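Local atomic coordinates of Na Glutathione S-transferase 2 (Necator americanus, PDB entry 2ON5), a protein that probably catalyses the conjugation of glutathione to electrophilic compounds, as a hookworm glutathione S-transferase that binds glutathione mainly through its thioredoxin-like domain. Residues T7-R12 against G49-L54. Residues are numbered along the deposited sequence; the frame is centred on the assembly and turned at random.
Sequences TYFAGR and GQIPVL. With GSH (glutathione), chain V.
The side chains of Phe9 and Ile51 cross at about a right angle where strand 4-9 packs on the cis-proline loop of the thioredoxin-like domain, at the glutathione site. Ile51 CD1 sits over the centre of the Phe9 ring in a CH-pi contact, 3.6 Å from the centroid and 7° off the normal. The methyl reaches that face because CG1 lies between the backbone N and the carbonyl carbon (chi1 46°), with CD1 extended beyond it. Tyr8 instead runs alongside Pro52, pointing the same way, its CD1 3.8 Å from Pro52 CD. Next to the cis peptide bond before Pro52, both backbone polar groups of Ile51 meet glutathione: Ile51 N donates to GSH O2 (2.9 Å), and Ile51 O takes a weak bond from GSH N2, as is usual for this loop in the family. Further back along strand 4-9, Thr7 and Val53 form an antiparallel hydrogen-bonded pair, the bond from Thr7 N to Val53 O being nearly straight (172°). A water bridges Val53 O and Thr7 OG1, and Pro52 CA makes a CA-H...O contact with Thr7 O (3.1 Å). At the far end of the Tyr8 ring, OH is hydrogen-bonded with Leu14 N and lies 3.0 Å from the glutathione sulphur, SG2.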
loop_
_atom_site.group_PDB
_atom_site.type_symbol
_atom_site.label_atom_id
_atom_site.label_comp_id
_atom_site.label_asym_id
_atom_site.label_seq_id
_atom_site.Cartn_x
_atom_site.Cartn_y
_atom_site.Cartn_z
ATOM N N THR A 7 -9.061 -16.294 4.243
ATOM C CA THR A 7 -9.386 -16.210 5.682
ATOM C C THR A 7 -9.477 -14.739 6.132
ATOM O O THR A 7 -8.571 -13.932 5.853
ATOM C CB THR A 7 -8.385 -16.985 6.554
ATOM O OG1 THR A 7 -8.310 -18.354 6.118
ATOM C CG2 THR A 7 -8.828 -16.950 8.033
ATOM N N TYR A 8 -10.597 -14.401 6.771
ATOM C CA TYR A 8 -10.832 -13.046 7.287
ATOM C C TYR A 8 -11.870 -13.103 8.421
ATOM O O TYR A 8 -12.234 -14.189 8.881
ATOM C CB TYR A 8 -11.293 -12.114 6.156
ATOM C CG TYR A 8 -11.290 -10.659 6.543
ATOM C CD1 TYR A 8 -10.119 -10.027 7.000
ATOM C CD2 TYR A 8 -12.456 -9.913 6.494
ATOM C CE1 TYR A 8 -10.137 -8.689 7.372
ATOM C CE2 TYR A 8 -12.471 -8.575 6.868
ATOM C CZ TYR A 8 -11.323 -7.980 7.308
ATOM O OH TYR A 8 -11.341 -6.646 7.658
ATOM N N PHE A 9 -12.308 -11.941 8.899
ATOM C CA PHE A 9 -13.383 -11.899 9.879
ATOM C C PHE A 9 -14.726 -12.138 9.190
ATOM O O PHE A 9 -14.809 -12.113 7.954
ATOM C CB PHE A 9 -13.405 -10.543 10.600
ATOM C CG PHE A 9 -12.211 -10.291 11.451
ATOM C CD1 PHE A 9 -11.992 -11.036 12.597
ATOM C CD2 PHE A 9 -11.314 -9.282 11.120
ATOM C CE1 PHE A 9 -10.886 -10.793 13.408
ATOM C CE2 PHE A 9 -10.187 -9.041 11.922
ATOM C CZ PHE A 9 -9.989 -9.799 13.071
ATOM N N ALA A 10 -15.762 -12.390 9.999
ATOM C CA ALA A 10 -17.150 -12.440 9.546
ATOM C C ALA A 10 -17.615 -11.017 9.259
ATOM O O ALA A 10 -18.368 -10.393 10.040
ATOM C CB ALA A 10 -18.055 -13.113 10.622
ATOM N N GLY A 11 -17.135 -10.474 8.150
ATOM C CA GLY A 11 -17.456 -9.114 7.792
ATOM C C GLY A 11 -16.909 -8.813 6.420
ATOM O O GLY A 11 -16.123 -9.606 5.852
ATOM N N ARG A 12 -17.306 -7.666 5.891
ATOM C CA ARG A 12 -16.804 -7.245 4.582
ATOM C C ARG A 12 -15.376 -6.723 4.697
ATOM O O ARG A 12 -14.440 -7.380 4.232
ATOM C CB ARG A 12 -17.756 -6.243 3.929
ATOM C CG ARG A 12 -19.005 -6.936 3.382
ATOM C CD ARG A 12 -20.098 -5.934 3.130
ATOM N NE ARG A 12 -20.670 -5.428 4.385
ATOM C CZ ARG A 12 -20.605 -4.165 4.785
ATOM N NH1 ARG A 12 -19.978 -3.265 4.036
ATOM N NH2 ARG A 12 -21.165 -3.798 5.932
ATOM N N GLY A 49 0.802 -12.255 11.339
ATOM C CA GLY A 49 -0.114 -12.328 12.491
ATOM C C GLY A 49 -1.414 -11.571 12.265
ATOM O O GLY A 49 -2.107 -11.206 13.229
ATOM N N GLN A 50 -1.774 -11.387 10.991
ATOM C CA GLN A 50 -2.969 -10.623 10.610
ATOM C C GLN A 50 -3.737 -11.264 9.458
ATOM O O GLN A 50 -3.241 -12.202 8.812
ATOM C CB GLN A 50 -2.599 -9.179 10.258
ATOM C CG GLN A 50 -2.244 -8.334 11.495
ATOM C CD GLN A 50 -2.486 -6.854 11.299
ATOM O OE1 GLN A 50 -1.774 -6.188 10.550
ATOM N NE2 GLN A 50 -3.489 -6.325 11.985
ATOM N N ILE A 51 -4.953 -10.756 9.242
ATOM C CA ILE A 51 -5.842 -11.156 8.137
ATOM C C ILE A 51 -6.325 -9.903 7.356
ATOM O O ILE A 51 -6.389 -8.816 7.943
ATOM C CB ILE A 51 -7.042 -12.021 8.659
ATOM C CG1 ILE A 51 -7.694 -11.401 9.926
ATOM C CG2 ILE A 51 -6.584 -13.463 8.940
ATOM C CD1 ILE A 51 -8.840 -12.223 10.468
ATOM N N PRO A 52 -6.710 -10.049 6.051
ATOM C CA PRO A 52 -6.947 -11.320 5.335
ATOM C C PRO A 52 -5.678 -12.058 4.897
ATOM O O PRO A 52 -4.623 -11.430 4.680
ATOM C CB PRO A 52 -7.755 -10.880 4.103
ATOM C CG PRO A 52 -7.180 -9.446 3.795
ATOM C CD PRO A 52 -6.982 -8.864 5.204
ATOM N N VAL A 53 -5.787 -13.377 4.743
ATOM C CA VAL A 53 -4.714 -14.168 4.131
ATOM C C VAL A 53 -5.328 -15.094 3.088
ATOM O O VAL A 53 -6.350 -15.762 3.363
ATOM C CB VAL A 53 -3.926 -15.008 5.176
ATOM C CG1 VAL A 53 -2.905 -15.982 4.503
ATOM C CG2 VAL A 53 -3.220 -14.091 6.142
ATOM N N LEU A 54 -4.703 -15.107 1.906
ATOM C CA LEU A 54 -5.078 -16.007 0.820
ATOM C C LEU A 54 -4.187 -17.255 0.877
ATOM O O LEU A 54 -2.991 -17.158 1.132
ATOM C CB LEU A 54 -4.926 -15.325 -0.566
ATOM C CG LEU A 54 -5.239 -16.185 -1.819
ATOM C CD1 LEU A 54 -6.754 -16.388 -1.980
ATOM C CD2 LEU A 54 -4.661 -15.610 -3.103
HETATM N N1 GSH V . -2.211 -3.575 5.593
HETATM C CA1 GSH V . -3.407 -4.278 6.116
HETATM C C1 GSH V . -4.067 -5.078 4.997
HETATM O O11 GSH V . -4.515 -4.383 4.062
HETATM O O12 GSH V . -4.185 -6.336 4.956
HETATM C CB1 GSH V . -3.137 -5.051 7.409
HETATM C CG1 GSH V . -4.251 -6.019 7.793
HETATM C CD1 GSH V . -4.915 -5.721 9.133
HETATM O OE1 GSH V . -4.802 -4.463 9.787
HETATM N N2 GSH V . -5.601 -6.764 9.608
HETATM C CA2 GSH V . -6.724 -6.759 10.535
HETATM C C2 GSH V . -6.499 -7.790 11.617
HETATM O O2 GSH V . -5.693 -8.936 11.407
HETATM C CB2 GSH V . -8.004 -7.073 9.776
HETATM S SG2 GSH V . -9.075 -5.651 9.403
HETATM N N3 GSH V . -7.063 -7.554 12.800
HETATM C CA3 GSH V . -6.797 -8.406 13.944
HETATM C C3 GSH V . -5.381 -8.370 14.483
HETATM O O31 GSH V . -4.562 -7.512 14.085
HETATM O O32 GSH V . -5.010 -9.197 15.348
HETATM O O HOH W 1 -6.257 -18.294 4.402
#